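Uncharacterized protein (Bacillus cereus, PDB 5F2H) is of unknown function but belongs to the alpha/beta-hydrolase superfamily and is probably a hydrolase. Local coordinates at residues K129-I134 with Q156-A161; G199-I204 with D224-I229; G205-G210 with L292-P297; K254-C259 with I308-D313. All blocks are in the same frame, centred on the assembly; numbering follows the deposited sequence.

Contact 1: residues K129-I134 with Q156-A161; sequences KEKLFI and QDYTLA
Residues 131-134 and 158-161 run side by side as parallel neighbours in the central sheet, their short axes inclined by 32°. Three backbone hydrogen bonds fix the register: T159 N to K131 O, F133 N to T159 O and A161 N to F133 O, each 2.9 Å long. The last two donors approach nearly along the C=O axis, whereas T159 N sits above the plane of the K131 carbonyl.

K131 contributes most to the contact. Its CB lies over one face of the Y158 ring, 3.9 Å from the centroid and 26° off the ring normal, a CH-pi contact. CG passes 4.0 Å from D157 O, and CD stays near the same carbonyl. The chain then bends at chi3 (67°), which brings CE to 3.2 Å from Y158 CZ. At the tip, NZ reaches 3.5 Å from Y158 OH. L132 O meets the ring at its edge.

The remaining side-chain packing is mainly apolar. L132 CD1 packs 3.8 Å from A161 CB on one sheet face; F133 and L160 lie side by side on the other. The two strands belong to a beta-alpha-beta unit through helix 143-150. L160 and A161 also pair antiparallel with a strand of the second subunit, continuing the sheet across the interface. The carboxylate of D157 is engaged there too, its OD2 in an intersubunit salt bridge with NZ of the second subunit's K129.

The lysine thus works here through its aliphatic chain, laid on the ring face, while the phenol oxygen finds its hydrogen bond in S201 OG.

Contact 2: residues G199-I204 with D224-I229; sequences GESVII and DVDGFI
The F228 ring is carried away from residues 199-204: its CG stands between the backbone N and the carbonyl carbon (chi1 65°), and the ring meets that of F230, planes at about 45°, and touches I253. The other flat group belongs to D226, which points its CB toward 199-204 and brings OD2 to 3.6 Å from S201 CA. S201 OG has its hydrogen-bonding partner elsewhere, in Y158 OH.

The segments run from loops into the first residues of strands 202-207 and 227-231, parallel neighbours joined through helix 209-219 as a beta-alpha-beta crossover of the alpha/beta-hydrolase sheet. The nearest CA pairs show the register slipping by one residue on entry, V202 lying opposite V225 but I203 opposite G227. V202 O accepts D226 N at 2.7 Å, nearly along the carbonyl axis, before regular pairing begins. Further on, I204 N donates to G227 O at 3.2 Å, with the position of G227 O less certain.

Around I203, CG2 meets I229 CD1 at 3.8 Å, and both residues touch I311 of helix 300-313. Around I204, CG2 lies 3.9 Å from V225 CG2, which also reaches V202 CG1, each pair crossing at about a right angle; I204 continues onto A214 and I218 of helix 209-219.

The last bond of the series runs from I229 N to I204 O, 3.0 Å, with the donor in the carbonyl plane on a lone pair.

Contact 3: residues G205-G210 with L292-P297; sequences GGFSAG and LKHDYP
One polar bond crosses this contact. H294 NE2 donates to S208 OG, modelled at 2.5 Å with an N-H...O angle of 133°, and the oxygen lies close to the plane of the imidazole. S208 turns OG anti to its carbonyl carbon, while H294 carries CG anti to its backbone N, so the two tips meet.

The aromatic contacts are built on F207. Its ring forms an offset stack with that of Y296, centroids 4.5 Å apart and planes at 8°. F207 CD1 stands over the Y296 face, 3.6 Å from CZ, and F207 CB approaches Y296 OH to 3.4 Å. S208 OG lies over the opposite face of the F207 ring, toward the rim. H294 joins obliquely, its CE1 3.8 Å from F207 CZ.

G206, S208 and G210 fit the GxSxG nucleophile elbow of alpha/beta hydrolases: S208 sits between strand 202-207 and helix 209-219 with a positive phi of 52°. The serine-histidine pair is consistent with the catalytic pair of that fold, and D263, which touches H294, may be the acid. A bound TRS molecule about 4 Å from the S208 side chain, probably from the crystallisation liquor, suggests a pocket here.

Within the histidine-bearing loop Y296 N donates to D295 OD1 (2.6 Å) from above the carboxylate plane, and H294 centres an inverse gamma turn. Y296 OH is hydrogen-bonded to W150 NE1. From the second subunit, N15 ND2 hydrogen-bonds H294 O, and I11 packs on Y296.

Contact 4: residues K254-C259 with I308-D313; sequences KGYVVC and IKYIED
Strand 254-259 and helix segment 308-313 run almost antiparallel, at 172°, with their short axes 8.2 Å apart at closest. The nearest backbone approach is at the start of the strand, where K254 CA lies 5.6 Å from I311 CA. Around 309-313 the helix widens into a pi-type turn, although E312 N still donates to I308 O at 3.1 Å.

K254 and Y310 supply most of the side-chain contact. K254 CG is anti to the carbonyl carbon, and the chain beyond it is fully extended. CB meets Y310 CE2 at 3.6 Å, and CD stands over one face of the Y310 ring, toward its rim. The tip passes on to the helix backbone: NZ makes a weak hydrogen bond to Y310 O, 3.4 Å long, while S315 OG gives it a stronger partner. NZ is also nearly on the ring normal of Y310, but at 5.5 Å from the centroid this cation-pi interaction is at most weak.

Helix 300-313 lies along the sheet, nearly antiparallel to strand 254-259, and covers one face of the alpha/beta-hydrolase core. Farther along the strand, Y310 CD2 meets the edge of the Y256 ring, 4.5 Å from its CD2. The Y256 hydroxyl is hydrogen-bonded to E306 OE2 of the same helix, and its ring touches L303 and A307. I311 packs loosely beside K254, with CG1 4.4 Å from K254 CB.

All four contacts involve strands of one parallel sheet; contact 4 adds helix 300-313 and contact 3 the loop before it. Contacts 1 and 2, centres about 9 Å apart, share the border of strands 131-136 and 202-207, where L132 N probably bonds S201 O (3.0 Å). Contacts 2 and 4, about 10 Å apart, meet likewise: F228 O and Y256 N are 3.0 Å apart, and I311 packs on I229. Contact 4 also reaches contact 1, through I308 against Y158. Strand 202-207 runs on into contact 3, its centre about 19 Å from that of contact 2, which contains the putative active-site serine and histidine. Contacts 1 and 3 both touch the second subunit.

Contact 1: residues K129-I134 with Q156-A161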
loop_
_atom_site.group_PDB
_atom_site.type_symbol
_atom_site.label_atom_id
_atom_site.label_comp_id
_atom_site.label_asym_id
_atom_site.label_seq_id
_atom_site.Cartn_x
_atom_site.Cartn_y
_atom_site.Cartn_z
ATOM N N LYS B 129 4.715 -0.802 0.444
ATOM C CA LYS B 129 4.793 0.478 -0.248
ATOM C C LYS B 129 4.436 1.625 0.697
ATOM O O LYS B 129 3.299 2.081 0.733
ATOM C CB LYS B 129 3.840 0.493 -1.450
ATOM C CG LYS B 129 4.169 -0.489 -2.569
ATOM C CD LYS B 129 3.248 -0.285 -3.773
ATOM C CE LYS B 129 3.455 1.079 -4.436
ATOM N NZ LYS B 129 2.525 1.332 -5.571
ATOM N N GLU B 130 5.421 2.077 1.458
ATOM C CA GLU B 130 5.242 3.174 2.418
ATOM C C GLU B 130 5.195 4.555 1.729
ATOM O O GLU B 130 6.152 4.958 1.058
ATOM C CB GLU B 130 6.381 3.128 3.446
ATOM C CG GLU B 130 7.754 3.238 2.790
ATOM C CD GLU B 130 8.919 3.027 3.731
ATOM O OE1 GLU B 130 10.063 3.396 3.357
ATOM O OE2 GLU B 130 8.697 2.480 4.830
ATOM N N LYS B 131 4.083 5.273 1.895
ATOM C CA LYS B 131 3.900 6.602 1.295
ATOM C C LYS B 131 4.079 7.672 2.378
ATOM O O LYS B 131 3.730 7.444 3.535
ATOM C CB LYS B 131 2.511 6.698 0.647
ATOM C CG LYS B 131 2.283 5.612 -0.405
ATOM C CD LYS B 131 0.899 5.552 -1.057
ATOM C CE LYS B 131 0.590 6.759 -1.925
ATOM N NZ LYS B 131 -0.733 6.660 -2.612
ATOM N N LEU B 132 4.628 8.831 2.015
ATOM C CA LEU B 132 4.847 9.894 2.994
ATOM C C LEU B 132 4.200 11.182 2.594
ATOM O O LEU B 132 4.138 11.507 1.426
ATOM C CB LEU B 132 6.344 10.155 3.191
ATOM C CG LEU B 132 6.721 11.311 4.130
ATOM C CD1 LEU B 132 6.134 11.157 5.525
ATOM C CD2 LEU B 132 8.227 11.419 4.244
ATOM N N PHE B 133 3.693 11.907 3.581
ATOM C CA PHE B 133 3.067 13.188 3.345
ATOM C C PHE B 133 3.578 14.121 4.434
ATOM O O PHE B 133 3.463 13.822 5.618
ATOM C CB PHE B 133 1.562 13.100 3.445
ATOM C CG PHE B 133 0.868 14.349 3.016
ATOM C CD1 PHE B 133 0.990 15.510 3.752
ATOM C CD2 PHE B 133 0.039 14.345 1.922
ATOM C CE1 PHE B 133 0.312 16.658 3.382
ATOM C CE2 PHE B 133 -0.629 15.485 1.531
ATOM C CZ PHE B 133 -0.509 16.639 2.266
ATOM N N ILE B 134 4.136 15.261 4.045
ATOM C CA ILE B 134 4.636 16.169 5.043
ATOM C C ILE B 134 3.845 17.451 4.981
ATOM O O ILE B 134 3.765 18.068 3.935
ATOM C CB ILE B 134 6.095 16.493 4.806
ATOM C CG1 ILE B 134 6.872 15.221 4.538
ATOM C CG2 ILE B 134 6.644 17.242 5.995
ATOM C CD1 ILE B 134 8.356 15.464 4.311
ATOM N N GLN B 156 -5.668 7.713 2.526
ATOM C CA GLN B 156 -5.065 7.464 1.220
ATOM C C GLN B 156 -3.748 6.717 1.382
ATOM O O GLN B 156 -2.871 6.763 0.522
ATOM C CB GLN B 156 -4.868 8.775 0.479
ATOM C CG GLN B 156 -6.139 9.609 0.404
ATOM C CD GLN B 156 -7.303 8.906 -0.278
ATOM O OE1 GLN B 156 -7.119 7.914 -0.981
ATOM N NE2 GLN B 156 -8.510 9.448 -0.100
ATOM N N ASP B 157 -3.642 6.027 2.512
ATOM C CA ASP B 157 -2.495 5.206 2.864
ATOM C C ASP B 157 -1.199 5.991 3.033
ATOM O O ASP B 157 -0.132 5.463 2.749
ATOM C CB ASP B 157 -2.302 4.127 1.785
ATOM C CG ASP B 157 -1.395 2.989 2.232
ATOM O OD1 ASP B 157 -0.961 2.980 3.405
ATOM O OD2 ASP B 157 -1.139 2.078 1.409
ATOM N N TYR B 158 -1.284 7.235 3.497
ATOM C CA TYR B 158 -0.090 8.064 3.696
ATOM C C TYR B 158 0.314 8.267 5.132
ATOM O O TYR B 158 -0.501 8.647 5.951
ATOM C CB TYR B 158 -0.260 9.476 3.103
ATOM C CG TYR B 158 -0.079 9.596 1.614
ATOM C CD1 TYR B 158 -1.134 9.398 0.743
ATOM C CD2 TYR B 158 1.162 9.976 1.081
ATOM C CE1 TYR B 158 -0.958 9.531 -0.623
ATOM C CE2 TYR B 158 1.352 10.102 -0.280
ATOM C CZ TYR B 158 0.288 9.884 -1.125
ATOM O OH TYR B 158 0.456 9.996 -2.481
ATOM N N THR B 159 1.596 8.062 5.414
ATOM C CA THR B 159 2.152 8.282 6.747
ATOM C C THR B 159 2.268 9.794 6.829
ATOM O O THR B 159 2.817 10.421 5.925
ATOM C CB THR B 159 3.539 7.638 6.881
ATOM O OG1 THR B 159 3.411 6.216 6.748
ATOM C CG2 THR B 159 4.177 7.980 8.226
ATOM N N LEU B 160 1.767 10.393 7.891
ATOM C CA LEU B 160 1.793 11.854 8.019
ATOM C C LEU B 160 2.859 12.354 8.952
ATOM O O LEU B 160 2.865 12.033 10.131
ATOM C CB LEU B 160 0.422 12.349 8.494
ATOM C CG LEU B 160 0.174 13.823 8.802
ATOM C CD1 LEU B 160 0.507 14.728 7.636
ATOM C CD2 LEU B 160 -1.274 14.017 9.246
ATOM N N ALA B 161 3.737 13.184 8.418
ATOM C CA ALA B 161 4.805 13.761 9.188
ATOM C C ALA B 161 4.454 15.220 9.372
ATOM O O ALA B 161 4.136 15.905 8.407
ATOM C CB ALA B 161 6.103 13.645 8.432
#

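Contact 2: residues G199-I204 with D224-I229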
loop_
_atom_site.group_PDB
_atom_site.type_symbol
_atom_site.label_atom_id
_atom_site.label_comp_id
_atom_site.label_asym_id
_atom_site.label_seq_id
_atom_site.Cartn_x
_atom_site.Cartn_y
_atom_site.Cartn_z
ATOM N N GLY B 199 10.935 5.263 1.108
ATOM C CA GLY B 199 9.594 5.138 0.558
ATOM C C GLY B 199 9.441 5.477 -0.911
ATOM O O GLY B 199 10.376 5.955 -1.568
ATOM N N GLU B 200 8.233 5.211 -1.408
ATOM C CA GLU B 200 7.857 5.454 -2.800
ATOM C C GLU B 200 7.327 6.874 -3.036
ATOM O O GLU B 200 8.112 7.792 -3.290
ATOM C CB GLU B 200 6.839 4.405 -3.294
ATOM C CG GLU B 200 7.309 2.950 -3.324
ATOM C CD GLU B 200 7.533 2.314 -1.956
ATOM O OE1 GLU B 200 7.112 2.890 -0.935
ATOM O OE2 GLU B 200 8.093 1.199 -1.903
ATOM N N SER B 201 6.016 7.073 -2.925
ATOM C CA SER B 201 5.425 8.387 -3.167
ATOM C C SER B 201 5.609 9.374 -2.021
ATOM O O SER B 201 5.517 8.995 -0.855
ATOM C CB SER B 201 3.929 8.240 -3.468
ATOM O OG SER B 201 3.320 9.506 -3.693
ATOM N N VAL B 202 5.849 10.646 -2.363
ATOM C CA VAL B 202 6.016 11.719 -1.366
ATOM C C VAL B 202 5.328 13.023 -1.816
ATOM O O VAL B 202 5.603 13.553 -2.888
ATOM C CB VAL B 202 7.490 12.014 -1.071
ATOM C CG1 VAL B 202 7.610 13.116 -0.027
ATOM C CG2 VAL B 202 8.194 10.757 -0.595
ATOM N N ILE B 203 4.422 13.526 -0.989
ATOM C CA ILE B 203 3.696 14.748 -1.275
ATOM C C ILE B 203 3.938 15.693 -0.122
ATOM O O ILE B 203 3.820 15.277 1.033
ATOM C CB ILE B 203 2.175 14.478 -1.336
ATOM C CG1 ILE B 203 1.853 13.472 -2.447
ATOM C CG2 ILE B 203 1.402 15.783 -1.520
ATOM C CD1 ILE B 203 0.381 13.126 -2.573
ATOM N N ILE B 204 4.251 16.957 -0.404
ATOM C CA ILE B 204 4.445 17.902 0.686
ATOM C C ILE B 204 3.380 18.978 0.607
ATOM O O ILE B 204 3.082 19.484 -0.455
ATOM C CB ILE B 204 5.847 18.506 0.773
ATOM C CG1 ILE B 204 5.948 19.360 2.039
ATOM C CG2 ILE B 204 6.155 19.334 -0.461
ATOM C CD1 ILE B 204 7.340 19.838 2.366
ATOM N N ASP B 224 12.977 15.249 -2.468
ATOM C CA ASP B 224 12.359 14.722 -3.663
ATOM C C ASP B 224 10.870 14.516 -3.376
ATOM O O ASP B 224 10.502 13.746 -2.483
ATOM C CB ASP B 224 13.054 13.411 -4.024
ATOM C CG ASP B 224 12.728 12.934 -5.429
ATOM O OD1 ASP B 224 12.100 13.696 -6.198
ATOM O OD2 ASP B 224 13.149 11.812 -5.784
ATOM N N VAL B 225 10.027 15.196 -4.149
ATOM C CA VAL B 225 8.581 15.147 -3.997
ATOM C C VAL B 225 7.851 14.883 -5.297
ATOM O O VAL B 225 8.245 15.354 -6.343
ATOM C CB VAL B 225 8.111 16.499 -3.437
ATOM C CG1 VAL B 225 6.645 16.742 -3.641
ATOM C CG2 VAL B 225 8.476 16.624 -1.975
ATOM N N ASP B 226 6.768 14.126 -5.219
ATOM C CA ASP B 226 5.952 13.803 -6.388
ATOM C C ASP B 226 4.900 14.873 -6.663
ATOM O O ASP B 226 4.407 14.975 -7.772
ATOM C CB ASP B 226 5.278 12.436 -6.223
ATOM C CG ASP B 226 6.285 11.296 -6.133
ATOM O OD1 ASP B 226 7.491 11.564 -5.915
ATOM O OD2 ASP B 226 5.862 10.125 -6.267
ATOM N N GLY B 227 4.492 15.608 -5.634
ATOM C CA GLY B 227 3.500 16.670 -5.790
ATOM C C GLY B 227 3.469 17.571 -4.575
ATOM O O GLY B 227 4.104 17.282 -3.581
ATOM N N PHE B 228 2.734 18.672 -4.633
ATOM C CA PHE B 228 2.677 19.566 -3.480
ATOM C C PHE B 228 1.287 20.155 -3.382
ATOM O O PHE B 228 0.676 20.503 -4.398
ATOM C CB PHE B 228 3.728 20.671 -3.594
ATOM C CG PHE B 228 3.494 21.605 -4.742
ATOM C CD1 PHE B 228 3.912 21.283 -6.014
ATOM C CD2 PHE B 228 2.856 22.798 -4.544
ATOM C CE1 PHE B 228 3.715 22.157 -7.079
ATOM C CE2 PHE B 228 2.652 23.683 -5.600
ATOM C CZ PHE B 228 3.083 23.363 -6.873
ATOM N N ILE B 229 0.817 20.330 -2.157
ATOM C CA ILE B 229 -0.535 20.854 -1.935
ATOM C C ILE B 229 -0.534 22.079 -1.030
ATOM O O ILE B 229 -0.536 21.935 0.191
ATOM C CB ILE B 229 -1.424 19.762 -1.291
ATOM C CG1 ILE B 229 -1.356 18.458 -2.097
ATOM C CG2 ILE B 229 -2.866 20.237 -1.178
ATOM C CD1 ILE B 229 -2.103 17.319 -1.458
#

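Contact 3: residues G205-G210 with L292-P297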
loop_
_atom_site.group_PDB
_atom_site.type_symbol
_atom_site.label_atom_id
_atom_site.label_comp_id
_atom_site.label_asym_id
_atom_site.label_seq_id
_atom_site.Cartn_x
_atom_site.Cartn_y
_atom_site.Cartn_z
ATOM N N GLY B 205 2.751 19.246 1.745
ATOM C CA GLY B 205 1.705 20.236 1.856
ATOM C C GLY B 205 2.116 21.293 2.857
ATOM O O GLY B 205 3.021 21.078 3.685
ATOM N N GLY B 206 1.437 22.439 2.810
ATOM C CA GLY B 206 1.730 23.534 3.739
ATOM C C GLY B 206 0.639 24.587 3.741
ATOM O O GLY B 206 -0.199 24.620 2.831
ATOM N N PHE B 207 0.693 25.468 4.733
ATOM C CA PHE B 207 -0.261 26.547 4.908
ATOM C C PHE B 207 0.542 27.847 5.146
ATOM O O PHE B 207 1.387 27.887 6.044
ATOM C CB PHE B 207 -1.186 26.163 6.098
ATOM C CG PHE B 207 -2.168 27.216 6.481
ATOM C CD1 PHE B 207 -3.330 27.392 5.752
ATOM C CD2 PHE B 207 -1.919 28.048 7.542
ATOM C CE1 PHE B 207 -4.208 28.415 6.046
ATOM C CE2 PHE B 207 -2.818 29.051 7.876
ATOM C CZ PHE B 207 -3.963 29.237 7.127
ATOM N N SER B 208 0.302 28.892 4.340
ATOM C CA SER B 208 1.031 30.189 4.431
ATOM C C SER B 208 2.542 29.960 4.419
ATOM O O SER B 208 3.032 29.171 3.616
ATOM C CB SER B 208 0.645 30.978 5.687
ATOM O OG SER B 208 -0.703 31.375 5.655
ATOM N N ALA B 209 3.248 30.592 5.362
ATOM C CA ALA B 209 4.680 30.468 5.524
ATOM C C ALA B 209 5.105 29.043 5.511
ATOM O O ALA B 209 6.235 28.732 5.208
ATOM C CB ALA B 209 5.125 31.090 6.847
ATOM N N GLY B 210 4.224 28.151 5.908
ATOM C CA GLY B 210 4.584 26.755 5.914
ATOM C C GLY B 210 4.804 26.357 4.490
ATOM O O GLY B 210 5.810 25.762 4.147
ATOM N N LEU B 292 -14.130 32.604 1.147
ATOM C CA LEU B 292 -13.151 32.160 2.142
ATOM C C LEU B 292 -12.022 33.161 2.373
ATOM O O LEU B 292 -11.508 33.732 1.436
ATOM C CB LEU B 292 -12.564 30.817 1.709
ATOM C CG LEU B 292 -11.542 30.150 2.629
ATOM C CD1 LEU B 292 -12.108 29.874 4.020
ATOM C CD2 LEU B 292 -11.051 28.858 1.999
ATOM N N LYS B 293 -11.664 33.377 3.639
ATOM C CA LYS B 293 -10.580 34.296 4.010
ATOM C C LYS B 293 -9.299 33.484 4.218
ATOM O O LYS B 293 -9.112 32.469 3.546
ATOM C CB LYS B 293 -10.938 35.136 5.250
ATOM C CG LYS B 293 -12.128 36.072 5.052
ATOM C CD LYS B 293 -12.341 37.028 6.223
ATOM C CE LYS B 293 -12.729 36.349 7.535
ATOM N NZ LYS B 293 -14.064 35.683 7.472
ATOM N N HIS B 294 -8.438 33.898 5.153
ATOM C CA HIS B 294 -7.179 33.194 5.407
ATOM C C HIS B 294 -7.409 32.072 6.412
ATOM O O HIS B 294 -7.092 32.163 7.617
ATOM C CB HIS B 294 -6.129 34.182 5.862
ATOM C CG HIS B 294 -4.750 33.610 5.965
ATOM N ND1 HIS B 294 -4.118 33.399 7.170
ATOM C CD2 HIS B 294 -3.876 33.215 5.011
ATOM C CE1 HIS B 294 -2.904 32.928 6.955
ATOM N NE2 HIS B 294 -2.729 32.815 5.652
ATOM N N ASP B 295 -7.938 30.988 5.860
ATOM C CA ASP B 295 -8.292 29.826 6.615
ATOM C C ASP B 295 -8.506 28.712 5.615
ATOM O O ASP B 295 -8.584 28.973 4.438
ATOM C CB ASP B 295 -9.617 30.142 7.312
ATOM C CG ASP B 295 -10.155 28.989 8.089
ATOM O OD1 ASP B 295 -9.361 28.096 8.447
ATOM O OD2 ASP B 295 -11.382 28.987 8.332
ATOM N N TYR B 296 -8.617 27.479 6.083
ATOM C CA TYR B 296 -8.859 26.354 5.197
ATOM C C TYR B 296 -10.354 26.274 4.903
ATOM O O TYR B 296 -11.185 26.684 5.733
ATOM C CB TYR B 296 -8.490 25.054 5.868
ATOM C CG TYR B 296 -7.064 24.890 6.306
ATOM C CD1 TYR B 296 -6.592 25.516 7.434
ATOM C CD2 TYR B 296 -6.262 23.937 5.715
ATOM C CE1 TYR B 296 -5.323 25.255 7.912
ATOM C CE2 TYR B 296 -4.990 23.675 6.177
ATOM C CZ TYR B 296 -4.536 24.326 7.280
ATOM O OH TYR B 296 -3.267 24.069 7.730
ATOM N N PRO B 297 -10.722 25.764 3.713
ATOM C CA PRO B 297 -12.157 25.625 3.384
ATOM C C PRO B 297 -12.764 24.600 4.316
ATOM O O PRO B 297 -12.066 23.693 4.778
ATOM C CB PRO B 297 -12.154 25.117 1.950
ATOM C CG PRO B 297 -10.788 24.552 1.739
ATOM C CD PRO B 297 -9.851 25.296 2.630
#

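Contact 4: residues K254-C259 with I308-D313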
loop_
_atom_site.group_PDB
_atom_site.type_symbol
_atom_site.label_atom_id
_atom_site.label_comp_id
_atom_site.label_asym_id
_atom_site.label_seq_id
_atom_site.Cartn_x
_atom_site.Cartn_y
_atom_site.Cartn_z
ATOM N N LYS B 254 3.451 17.594 -9.916
ATOM C CA LYS B 254 2.086 18.146 -10.012
ATOM C C LYS B 254 1.771 19.016 -8.797
ATOM O O LYS B 254 2.168 18.697 -7.684
ATOM C CB LYS B 254 1.054 17.033 -10.163
ATOM C CG LYS B 254 1.246 16.178 -11.408
ATOM C CD LYS B 254 0.129 15.158 -11.577
ATOM C CE LYS B 254 0.357 14.263 -12.789
ATOM N NZ LYS B 254 -0.732 13.265 -12.986
ATOM N N GLY B 255 1.071 20.119 -9.016
ATOM C CA GLY B 255 0.734 21.038 -7.935
ATOM C C GLY B 255 -0.754 21.287 -7.794
ATOM O O GLY B 255 -1.479 21.408 -8.785
ATOM N N TYR B 256 -1.221 21.322 -6.551
ATOM C CA TYR B 256 -2.619 21.561 -6.280
ATOM C C TYR B 256 -2.556 22.717 -5.313
ATOM O O TYR B 256 -1.988 22.591 -4.235
ATOM C CB TYR B 256 -3.265 20.336 -5.640
ATOM C CG TYR B 256 -4.789 20.363 -5.632
ATOM C CD1 TYR B 256 -5.495 21.092 -4.681
ATOM C CD2 TYR B 256 -5.518 19.612 -6.551
ATOM C CE1 TYR B 256 -6.881 21.095 -4.665
ATOM C CE2 TYR B 256 -6.897 19.603 -6.539
ATOM C CZ TYR B 256 -7.573 20.344 -5.593
ATOM O OH TYR B 256 -8.946 20.344 -5.600
ATOM N N VAL B 257 -3.043 23.871 -5.746
ATOM C CA VAL B 257 -3.031 25.076 -4.925
ATOM C C VAL B 257 -4.461 25.531 -4.669
ATOM O O VAL B 257 -5.306 25.501 -5.571
ATOM C CB VAL B 257 -2.252 26.201 -5.619
ATOM C CG1 VAL B 257 -2.304 27.471 -4.788
ATOM C CG2 VAL B 257 -0.821 25.755 -5.866
ATOM N N VAL B 258 -4.718 25.961 -3.439
ATOM C CA VAL B 258 -6.021 26.403 -3.061
ATOM C C VAL B 258 -5.881 27.692 -2.308
ATOM O O VAL B 258 -4.962 27.836 -1.521
ATOM C CB VAL B 258 -6.675 25.365 -2.098
ATOM C CG1 VAL B 258 -8.053 25.842 -1.632
ATOM C CG2 VAL B 258 -6.789 23.986 -2.750
ATOM N N CYS B 259 -6.798 28.615 -2.526
ATOM C CA CYS B 259 -6.787 29.876 -1.804
ATOM C C CYS B 259 -8.156 30.510 -1.886
ATOM O O CYS B 259 -8.878 30.347 -2.881
ATOM C CB CYS B 259 -5.757 30.840 -2.338
ATOM S SG CYS B 259 -5.730 32.387 -1.405
ATOM N N ILE B 308 -4.707 14.416 -3.936
ATOM C CA ILE B 308 -3.920 13.201 -3.955
ATOM C C ILE B 308 -4.247 12.360 -5.186
ATOM O O ILE B 308 -3.341 11.808 -5.818
ATOM C CB ILE B 308 -4.083 12.422 -2.644
ATOM C CG1 ILE B 308 -3.492 13.256 -1.502
ATOM C CG2 ILE B 308 -3.373 11.075 -2.724
ATOM C CD1 ILE B 308 -3.521 12.580 -0.152
ATOM N N LYS B 309 -5.532 12.255 -5.523
ATOM C CA LYS B 309 -5.946 11.492 -6.708
ATOM C C LYS B 309 -5.187 12.047 -7.877
ATOM O O LYS B 309 -4.465 11.336 -8.556
ATOM C CB LYS B 309 -7.452 11.591 -6.976
ATOM C CG LYS B 309 -8.339 10.778 -6.041
ATOM C CD LYS B 309 -9.809 11.138 -6.205
ATOM C CE LYS B 309 -10.331 10.997 -7.630
ATOM N NZ LYS B 309 -11.749 11.445 -7.703
ATOM N N TYR B 310 -5.322 13.350 -8.053
ATOM C CA TYR B 310 -4.652 14.081 -9.113
ATOM C C TYR B 310 -3.154 13.840 -9.130
ATOM O O TYR B 310 -2.625 13.334 -10.114
ATOM C CB TYR B 310 -4.933 15.573 -8.937
ATOM C CG TYR B 310 -4.189 16.484 -9.876
ATOM C CD1 TYR B 310 -4.628 16.691 -11.180
ATOM C CD2 TYR B 310 -3.087 17.206 -9.431
ATOM C CE1 TYR B 310 -3.958 17.554 -12.030
ATOM C CE2 TYR B 310 -2.410 18.073 -10.271
ATOM C CZ TYR B 310 -2.845 18.244 -11.569
ATOM O OH TYR B 310 -2.162 19.110 -12.400
ATOM N N ILE B 311 -2.495 14.156 -8.016
ATOM C CA ILE B 311 -1.038 14.022 -7.884
ATOM C C ILE B 311 -0.442 12.689 -8.262
ATOM O O ILE B 311 0.402 12.612 -9.150
ATOM C CB ILE B 311 -0.536 14.418 -6.471
ATOM C CG1 ILE B 311 -0.708 15.925 -6.286
ATOM C CG2 ILE B 311 0.942 14.065 -6.286
ATOM C CD1 ILE B 311 -0.277 16.439 -4.936
ATOM N N GLU B 312 -0.848 11.615 -7.624
ATOM C CA GLU B 312 -0.198 10.405 -8.035
ATOM C C GLU B 312 -1.010 9.188 -8.401
ATOM O O GLU B 312 -0.576 8.373 -9.213
ATOM C CB GLU B 312 0.603 9.770 -6.898
ATOM C CG GLU B 312 1.651 8.796 -7.426
ATOM C CD GLU B 312 2.680 9.484 -8.328
ATOM O OE1 GLU B 312 2.734 10.735 -8.363
ATOM O OE2 GLU B 312 3.455 8.776 -9.000
ATOM N N ASP B 313 -2.215 9.117 -7.842
ATOM C CA ASP B 313 -3.278 8.194 -8.244
ATOM C C ASP B 313 -3.348 8.265 -9.787
ATOM O O ASP B 313 -3.178 7.239 -10.458
ATOM C CB ASP B 313 -4.537 8.503 -7.418
ATOM C CG ASP B 313 -5.692 7.567 -7.698
ATOM O OD1 ASP B 313 -5.519 6.571 -8.423
ATOM O OD2 ASP B 313 -6.783 7.823 -7.151
#